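Local coordinates for hydrophilic protein, virA protein (Chromobacterium violaceum, PDB 3BO6) that probably acts as a phosphothreonine lyase effector, removing phosphate from phosphothreonine by elimination rather than hydrolysis, at residues Asp82-Ser87 against Val189-Glu194; Val130-Thr135 against Gln175-Asp180; Pro110-Lys115 against Tyr137-Gln142. All blocks are in the same frame, centred on the assembly; numbering follows the deposited sequence.

Contact 1 (Asp82-Ser87 against Val189-Glu194). With SO4 (sulfate ion), chain C.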
# COMPACT_ATOMS: atom_id res chain seq x y z
N ASP A 82 -8.61 1.58 -3.37
CA ASP A 82 -7.45 0.77 -3.72
C ASP A 82 -6.43 0.72 -2.59
O ASP A 82 -6.00 1.76 -2.06
CB ASP A 82 -6.83 1.28 -5.02
CG ASP A 82 -7.80 1.21 -6.17
OD1 ASP A 82 -8.37 0.13 -6.39
OD2 ASP A 82 -8.03 2.24 -6.85
N LYS A 83 -6.06 -0.49 -2.17
CA LYS A 83 -5.08 -0.62 -1.10
C LYS A 83 -4.19 -1.82 -1.32
O LYS A 83 -4.57 -2.83 -1.95
CB LYS A 83 -5.78 -0.68 0.26
CG LYS A 83 -6.53 -1.97 0.53
CD LYS A 83 -7.65 -1.79 1.60
CE LYS A 83 -7.08 -1.40 2.95
NZ LYS A 83 -8.19 -1.14 3.92
N PHE A 84 -2.98 -1.72 -0.79
CA PHE A 84 -2.06 -2.84 -0.77
C PHE A 84 -1.78 -3.28 0.64
O PHE A 84 -1.78 -2.47 1.57
CB PHE A 84 -0.70 -2.45 -1.37
CG PHE A 84 -0.76 -2.02 -2.80
CD1 PHE A 84 -0.55 -0.69 -3.16
CD2 PHE A 84 -0.94 -2.96 -3.81
CE1 PHE A 84 -0.56 -0.29 -4.50
CE2 PHE A 84 -0.96 -2.58 -5.15
CZ PHE A 84 -0.78 -1.23 -5.48
N HIS A 85 -1.47 -4.56 0.79
CA HIS A 85 -0.90 -5.06 2.03
C HIS A 85 0.50 -5.56 1.71
O HIS A 85 0.80 -5.91 0.56
CB HIS A 85 -1.74 -6.20 2.57
CG HIS A 85 -3.13 -5.80 2.95
ND1 HIS A 85 -4.24 -6.23 2.26
CD2 HIS A 85 -3.58 -5.00 3.94
CE1 HIS A 85 -5.32 -5.72 2.82
NE2 HIS A 85 -4.95 -4.98 3.85
N ILE A 86 1.34 -5.59 2.74
CA ILE A 86 2.67 -6.19 2.65
C ILE A 86 2.76 -7.27 3.73
O ILE A 86 2.47 -7.01 4.90
CB ILE A 86 3.79 -5.16 2.88
CG1 ILE A 86 3.57 -3.93 2.00
CG2 ILE A 86 5.16 -5.81 2.59
CD1 ILE A 86 4.62 -2.83 2.21
N SER A 87 3.13 -8.49 3.33
CA SER A 87 3.19 -9.62 4.26
C SER A 87 4.62 -10.12 4.43
O SER A 87 5.26 -10.55 3.47
CB SER A 87 2.32 -10.78 3.75
OG SER A 87 0.98 -10.38 3.62
N VAL A 189 3.74 -8.29 -1.56
CA VAL A 189 2.63 -7.37 -1.73
C VAL A 189 1.38 -8.07 -2.25
O VAL A 189 1.46 -9.00 -3.07
CB VAL A 189 3.03 -6.22 -2.68
CG1 VAL A 189 1.85 -5.31 -2.97
CG2 VAL A 189 4.20 -5.41 -2.08
N SER A 190 0.23 -7.62 -1.77
CA SER A 190 -1.06 -8.06 -2.31
C SER A 190 -2.05 -6.91 -2.33
O SER A 190 -1.78 -5.85 -1.75
CB SER A 190 -1.62 -9.28 -1.56
OG SER A 190 -1.82 -8.98 -0.19
N TYR A 191 -3.17 -7.10 -3.01
CA TYR A 191 -4.12 -6.02 -3.29
C TYR A 191 -5.57 -6.38 -3.02
O TYR A 191 -5.99 -7.52 -3.23
CB TYR A 191 -4.01 -5.69 -4.78
CG TYR A 191 -5.14 -4.81 -5.31
CD1 TYR A 191 -5.09 -3.42 -5.15
CD2 TYR A 191 -6.23 -5.37 -5.97
CE1 TYR A 191 -6.11 -2.61 -5.66
CE2 TYR A 191 -7.26 -4.56 -6.47
CZ TYR A 191 -7.18 -3.20 -6.32
OH TYR A 191 -8.20 -2.40 -6.83
N ARG A 192 -6.34 -5.40 -2.58
CA ARG A 192 -7.80 -5.48 -2.74
C ARG A 192 -8.39 -4.10 -2.89
O ARG A 192 -7.73 -3.08 -2.63
CB ARG A 192 -8.50 -6.26 -1.61
CG ARG A 192 -8.66 -5.50 -0.31
CD ARG A 192 -9.33 -6.35 0.79
NE ARG A 192 -9.81 -5.53 1.91
CZ ARG A 192 -11.02 -4.99 1.96
NH1 ARG A 192 -11.88 -5.20 0.95
NH2 ARG A 192 -11.37 -4.25 3.01
N ASN A 193 -9.63 -4.05 -3.37
CA ASN A 193 -10.38 -2.80 -3.41
C ASN A 193 -11.51 -2.78 -2.40
O ASN A 193 -12.38 -3.65 -2.42
CB ASN A 193 -10.93 -2.53 -4.82
CG ASN A 193 -11.67 -1.22 -4.88
OD1 ASN A 193 -12.81 -1.13 -4.41
ND2 ASN A 193 -11.02 -0.18 -5.39
N GLU A 194 -11.52 -1.78 -1.53
CA GLU A 194 -12.49 -1.71 -0.42
C GLU A 194 -13.94 -1.60 -0.86
O GLU A 194 -14.83 -2.04 -0.14
CB GLU A 194 -12.22 -0.48 0.45
CG GLU A 194 -10.99 -0.54 1.26
CD GLU A 194 -10.98 0.49 2.37
OE1 GLU A 194 -9.92 0.66 2.98
OE2 GLU A 194 -12.02 1.14 2.60
S SO4 C . -8.17 -4.47 5.18
O1 SO4 C . -8.05 -5.53 4.16
O2 SO4 C . -9.29 -3.59 4.84
O3 SO4 C . -8.41 -5.08 6.47
O4 SO4 C . -6.95 -3.67 5.21
O HOH W 1 0.45 -9.05 1.44
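Lys-83 NZ and Glu-194 OE1 form a salt bridge of 2.7 Å beside an antiparallel pair of strands, 82-86 and 189-193. Strand 189-193 is an outermost strand of the seven-stranded sheet. The two side chains cross at about a right angle, and the ammonium meets OE1 on the anti side, tilted out of the carboxylate plane. Lys-83 NZ also donates to sulfate O2 at 2.8 Å. On the same sheet face, Arg-192 turns the edge of its guanidinium to the ion. Its NE reaches sulfate O1 at 2.9 Å and its NH2 reaches O2. His-85 NE2 donates to sulfate O4 at 2.8 Å, with an N-H...O angle of 166°. Arg-127 and Arg-199 complete this anion site. The sulfate probably comes from the crystallisation liquor, yet the site is consistent with the phosphate pocket of a phosphothreonine lyase. Asp-180 positions the histidine by binding ND1, and it also takes the hydroxyl of Ser-190.

Asp-82 works on the other face. Its OD1 accepts Tyr-191 OH at 2.6 Å and Asn-193 ND2 at 2.8 Å, from opposite faces of the carboxylate plane. OD2 is bound by Tyr-147. Four backbone hydrogen bonds join Lys-83 to Arg-192 and His-85 to Ser-190.

Phe-84, Ile-86, Val-189 and Tyr-191 share the Asp-82 face, where helix 149-168 packs on Phe-84 and Ile-86. The Phe-84 ring turns its edge to Ser-190 O, and its CD2 lies 3.7 Å from Val-189 CG1.

Contact 2 (Val130-Thr135 against Gln175-Asp180)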
# COMPACT_ATOMS: atom_id res chain seq x y z
N VAL A 130 -0.03 -12.45 10.97
CA VAL A 130 0.72 -13.49 10.27
C VAL A 130 1.13 -13.05 8.86
O VAL A 130 1.97 -13.67 8.21
CB VAL A 130 -0.06 -14.82 10.22
CG1 VAL A 130 -0.29 -15.33 11.63
CG2 VAL A 130 -1.38 -14.67 9.43
N GLY A 131 0.51 -11.96 8.42
CA GLY A 131 0.87 -11.29 7.18
C GLY A 131 0.17 -9.94 7.22
O GLY A 131 -0.31 -9.51 8.27
N ALA A 132 0.12 -9.27 6.07
CA ALA A 132 -0.55 -7.98 5.93
C ALA A 132 -0.28 -7.04 7.10
O ALA A 132 -1.19 -6.38 7.60
CB ALA A 132 -2.06 -8.19 5.76
N GLN A 133 0.99 -6.99 7.52
CA GLN A 133 1.37 -6.14 8.65
C GLN A 133 1.56 -4.68 8.23
O GLN A 133 1.66 -3.80 9.09
CB GLN A 133 2.62 -6.67 9.34
CG GLN A 133 2.46 -8.10 9.82
CD GLN A 133 3.09 -9.12 8.89
OE1 GLN A 133 3.36 -8.83 7.71
NE2 GLN A 133 3.32 -10.33 9.39
N PHE A 134 1.63 -4.42 6.93
CA PHE A 134 1.61 -3.05 6.43
C PHE A 134 0.41 -2.89 5.52
O PHE A 134 0.12 -3.77 4.71
CB PHE A 134 2.87 -2.72 5.60
CG PHE A 134 4.17 -2.86 6.36
CD1 PHE A 134 4.88 -1.73 6.76
CD2 PHE A 134 4.68 -4.11 6.64
CE1 PHE A 134 6.09 -1.87 7.46
CE2 PHE A 134 5.87 -4.24 7.34
CZ PHE A 134 6.57 -3.13 7.73
N THR A 135 -0.29 -1.77 5.65
CA THR A 135 -1.39 -1.42 4.76
C THR A 135 -1.09 -0.08 4.12
O THR A 135 -0.80 0.89 4.82
CB THR A 135 -2.70 -1.34 5.55
OG1 THR A 135 -2.96 -2.62 6.16
CG2 THR A 135 -3.86 -0.97 4.63
N GLN A 175 2.23 -14.82 5.53
CA GLN A 175 1.03 -15.43 4.98
C GLN A 175 0.15 -14.35 4.37
O GLN A 175 -0.37 -13.50 5.09
CB GLN A 175 0.25 -16.12 6.10
CG GLN A 175 1.01 -17.24 6.79
CD GLN A 175 0.16 -17.95 7.82
OE1 GLN A 175 -1.05 -18.10 7.65
NE2 GLN A 175 0.79 -18.38 8.92
N TYR A 176 -0.04 -14.36 3.05
CA TYR A 176 -0.89 -13.36 2.41
C TYR A 176 -2.32 -13.53 2.92
O TYR A 176 -2.79 -14.66 3.11
CB TYR A 176 -1.00 -13.56 0.89
CG TYR A 176 0.24 -13.57 -0.00
CD1 TYR A 176 0.75 -12.39 -0.54
CD2 TYR A 176 0.81 -14.77 -0.40
CE1 TYR A 176 1.84 -12.41 -1.43
CE2 TYR A 176 1.89 -14.81 -1.27
CZ TYR A 176 2.41 -13.63 -1.78
OH TYR A 176 3.49 -13.67 -2.64
N PRO A 177 -3.06 -12.42 3.06
CA PRO A 177 -4.46 -12.53 3.50
C PRO A 177 -5.31 -13.16 2.40
O PRO A 177 -5.17 -12.79 1.23
CB PRO A 177 -4.89 -11.08 3.72
CG PRO A 177 -3.85 -10.22 3.05
CD PRO A 177 -2.61 -11.04 2.86
N GLU A 178 -6.20 -14.07 2.79
CA GLU A 178 -7.11 -14.71 1.85
C GLU A 178 -7.96 -13.69 1.09
O GLU A 178 -8.43 -13.98 0.01
CB GLU A 178 -8.04 -15.68 2.58
CG GLU A 178 -7.42 -17.03 2.88
CD GLU A 178 -7.02 -17.77 1.62
OE1 GLU A 178 -7.91 -18.08 0.78
OE2 GLU A 178 -5.82 -18.06 1.47
N SER A 179 -8.17 -12.52 1.68
CA SER A 179 -9.00 -11.50 1.03
C SER A 179 -8.43 -10.98 -0.29
O SER A 179 -9.18 -10.55 -1.16
CB SER A 179 -9.21 -10.29 1.95
OG SER A 179 -7.96 -9.72 2.34
N ASP A 180 -7.10 -11.01 -0.43
CA ASP A 180 -6.41 -10.25 -1.47
C ASP A 180 -6.03 -11.11 -2.67
O ASP A 180 -6.07 -12.34 -2.61
CB ASP A 180 -5.09 -9.70 -0.91
CG ASP A 180 -5.26 -8.54 0.06
OD1 ASP A 180 -6.36 -8.23 0.59
OD2 ASP A 180 -4.21 -7.91 0.32
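Val-130 and Gln-175 join the loop before strand 134-137 to the loop before strand 189-193 through a single backbone hydrogen bond. Gln-175 N donates to Val-130 O at 2.9 Å, with an N-H...O angle of 168°. One residue on, Gly-131 CA makes a CA-H...O contact of 3.3 Å with Gln-175 O. Gly-131 is fully extended and has no side chain, so the carbonyl can come this close. Ala-132 then takes a left-handed backbone conformation and turns the chain toward strand 134-137. The strand begins with a classic beta bulge, in which Gln-133 and Phe-134 both face Ile-86. The other segment folds into a type I beta turn from Pro-177 to Asp-180, closed by Asp-180 N bonding to Pro-177 O at 3.1 Å.

Val-130 crosses the Gln-175 side chain obliquely. Gln-175 CD is anti to CA (chi2 -176°), which sets CD 4.0 Å from Val-130 CB. Val-130 CB lies 3.9 Å from Gln-175 NE2, and Val-130 CG2 lies the same distance from Gln-175 OE1. This is van der Waals packing over a partly exposed valine.

Deeper in, Ala-132 CB rests 3.8 Å from Pro-177 CG. The backbone N of Ala-132 is bound to Ser-87 OG, just past strand 82-86, and the alanine side chain also touches His-85 of that strand. At the end of the turn, Ser-179 OG, which is also bound to Arg-127 NH2, donates to Asp-180 OD1 at 2.8 Å from above the carboxylate plane.

Contact 3 (Pro110-Lys115 against Tyr137-Gln142)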
# COMPACT_ATOMS: atom_id res chain seq x y z
N PRO A 110 4.63 7.77 -3.66
CA PRO A 110 3.27 8.11 -4.11
C PRO A 110 2.20 7.76 -3.08
O PRO A 110 1.04 7.98 -3.39
CB PRO A 110 3.11 7.22 -5.35
CG PRO A 110 3.89 6.01 -5.02
CD PRO A 110 5.08 6.47 -4.17
N ILE A 111 2.57 7.24 -1.91
CA ILE A 111 1.62 6.82 -0.90
C ILE A 111 1.55 7.86 0.22
O ILE A 111 2.50 8.03 0.99
CB ILE A 111 2.00 5.43 -0.33
CG1 ILE A 111 2.05 4.38 -1.46
CG2 ILE A 111 1.03 5.03 0.83
CD1 ILE A 111 0.72 4.19 -2.21
N ASP A 112 0.42 8.55 0.31
CA ASP A 112 0.21 9.59 1.32
C ASP A 112 -0.08 9.05 2.72
O ASP A 112 0.13 9.76 3.70
CB ASP A 112 -0.97 10.49 0.94
CG ASP A 112 -0.64 11.47 -0.16
OD1 ASP A 112 0.54 11.86 -0.35
OD2 ASP A 112 -1.61 11.92 -0.82
N LYS A 113 -0.57 7.82 2.81
CA LYS A 113 -1.09 7.29 4.07
C LYS A 113 -0.88 5.79 4.14
O LYS A 113 -1.19 5.08 3.18
CB LYS A 113 -2.59 7.60 4.17
CG LYS A 113 -3.20 7.30 5.54
CD LYS A 113 -4.68 7.66 5.59
CE LYS A 113 -5.54 6.48 5.18
NZ LYS A 113 -6.88 6.48 5.86
N TRP A 114 -0.38 5.31 5.28
CA TRP A 114 -0.15 3.88 5.50
C TRP A 114 -0.17 3.59 7.00
O TRP A 114 -0.16 4.51 7.81
CB TRP A 114 1.17 3.42 4.83
CG TRP A 114 2.41 4.21 5.19
CD1 TRP A 114 2.93 5.27 4.50
CD2 TRP A 114 3.28 3.99 6.31
NE1 TRP A 114 4.08 5.73 5.14
CE2 TRP A 114 4.31 4.95 6.24
CE3 TRP A 114 3.29 3.06 7.35
CZ2 TRP A 114 5.33 5.03 7.19
CZ3 TRP A 114 4.30 3.14 8.30
CH2 TRP A 114 5.30 4.12 8.22
N LYS A 115 -0.26 2.31 7.37
CA LYS A 115 -0.19 1.85 8.79
C LYS A 115 0.52 0.52 8.79
O LYS A 115 0.76 0.01 7.74
CB LYS A 115 -1.57 1.80 9.43
CG LYS A 115 -2.49 0.74 8.90
CD LYS A 115 -3.88 0.98 9.48
CE LYS A 115 -4.81 -0.16 9.22
NZ LYS A 115 -6.17 0.21 9.77
N TYR A 137 -2.50 2.89 1.53
CA TYR A 137 -3.71 3.44 0.92
C TYR A 137 -3.36 4.25 -0.32
O TYR A 137 -2.63 5.23 -0.24
CB TYR A 137 -4.45 4.31 1.93
CG TYR A 137 -4.85 3.55 3.17
CD1 TYR A 137 -6.05 2.86 3.23
CD2 TYR A 137 -4.02 3.49 4.26
CE1 TYR A 137 -6.42 2.16 4.39
CE2 TYR A 137 -4.36 2.80 5.40
CZ TYR A 137 -5.54 2.13 5.46
OH TYR A 137 -5.82 1.47 6.64
N VAL A 138 -3.88 3.82 -1.47
CA VAL A 138 -3.61 4.48 -2.73
C VAL A 138 -4.75 5.47 -2.96
O VAL A 138 -5.91 5.17 -2.69
CB VAL A 138 -3.57 3.47 -3.88
CG1 VAL A 138 -3.13 4.19 -5.16
CG2 VAL A 138 -2.62 2.33 -3.55
N LYS A 139 -4.41 6.66 -3.44
CA LYS A 139 -5.42 7.66 -3.81
C LYS A 139 -5.12 8.16 -5.22
O LYS A 139 -3.97 8.32 -5.57
CB LYS A 139 -5.34 8.86 -2.86
CG LYS A 139 -5.61 8.55 -1.40
CD LYS A 139 -4.92 9.58 -0.50
CE LYS A 139 -5.32 11.02 -0.84
NZ LYS A 139 -4.51 12.02 -0.07
N PRO A 140 -6.18 8.40 -6.02
CA PRO A 140 -5.94 9.07 -7.29
C PRO A 140 -5.27 10.43 -7.03
O PRO A 140 -5.57 11.08 -6.03
CB PRO A 140 -7.34 9.30 -7.89
CG PRO A 140 -8.29 8.69 -6.96
CD PRO A 140 -7.60 8.18 -5.73
N ASP A 141 -4.37 10.82 -7.92
CA ASP A 141 -3.58 12.03 -7.73
C ASP A 141 -4.28 13.33 -8.10
O ASP A 141 -3.98 14.37 -7.51
CB ASP A 141 -2.24 11.94 -8.48
CG ASP A 141 -2.41 11.66 -9.96
OD1 ASP A 141 -3.18 10.75 -10.32
OD2 ASP A 141 -1.74 12.34 -10.77
N GLN A 142 -5.18 13.28 -9.07
CA GLN A 142 -5.82 14.51 -9.56
C GLN A 142 -7.01 14.92 -8.70
O GLN A 142 -7.65 14.09 -8.07
CB GLN A 142 -6.23 14.35 -11.03
CG GLN A 142 -5.06 13.96 -11.93
CD GLN A 142 -5.49 13.68 -13.35
OE1 GLN A 142 -5.72 12.53 -13.72
NE2 GLN A 142 -5.62 14.74 -14.15
O HOH W 2 -1.61 7.32 -3.94
O HOH W 3 -1.91 7.74 -1.05
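Lys-113 lies over one face of the Tyr-137 ring in a cation-pi contact. Its NZ stands 4.3 Å from the ring centroid and only 3° off the ring normal. Its CE adds a CH-pi contact, 3.5 Å from Tyr-137 CD2 and offset toward the rim. The lysine chain bends at chi3 (90°), which turns CE over the ring. Lys-115 CE comes to the edge of the ring, 3.2 Å from Tyr-137 OH.

Asp-112 and Lys-139 cross at about a right angle. Lys-139 NZ makes a salt bridge of 3.0 Å to Asp-112 OD2, on its anti side. Ile-111 CD1 also touches Val-138 CG2, an apolar contact.

The backbones meet where strands 113-117 and 134-137 start to part. Tyr-137 N bonds to Lys-113 O at 3.0 Å. Beyond it, two waters link the backbones: one joins Asp-112 N to Tyr-137 O, another Pro-110 O to Lys-139 N.

Further out, Arg-70 holds Asp-112 OD1 in a second salt bridge, and Cys-75 O takes a bond from Lys-139 NZ. With a cationic partner on each oxygen, Asp-112 is probably kept ionised.

All three contacts reach one antiparallel sheet, in which strand 134-137 lies between 113-117 and 82-86. Contacts 2 and 3 are both nested within the chain loop closed by contact 1. The centres of contacts 1 and 2 are about 8 Å apart, those of 1 and 3 about 12 Å, and those of 2 and 3 about 18 Å. Asp-180 OD2, 2.6 Å from His-85 ND1, joins contact 2 to the sulfate site of contact 1. Contact 3 also approaches the site: the side chain of Tyr-137 is about 5 Å from the sulfate. Probable backbone hydrogen bonds join contacts 1 and 3 (Asp-82 O to Val-138 N, 3.0 Å) and contacts 2 and 3 (Thr-135 N to Lys-115 O, 2.9 Å).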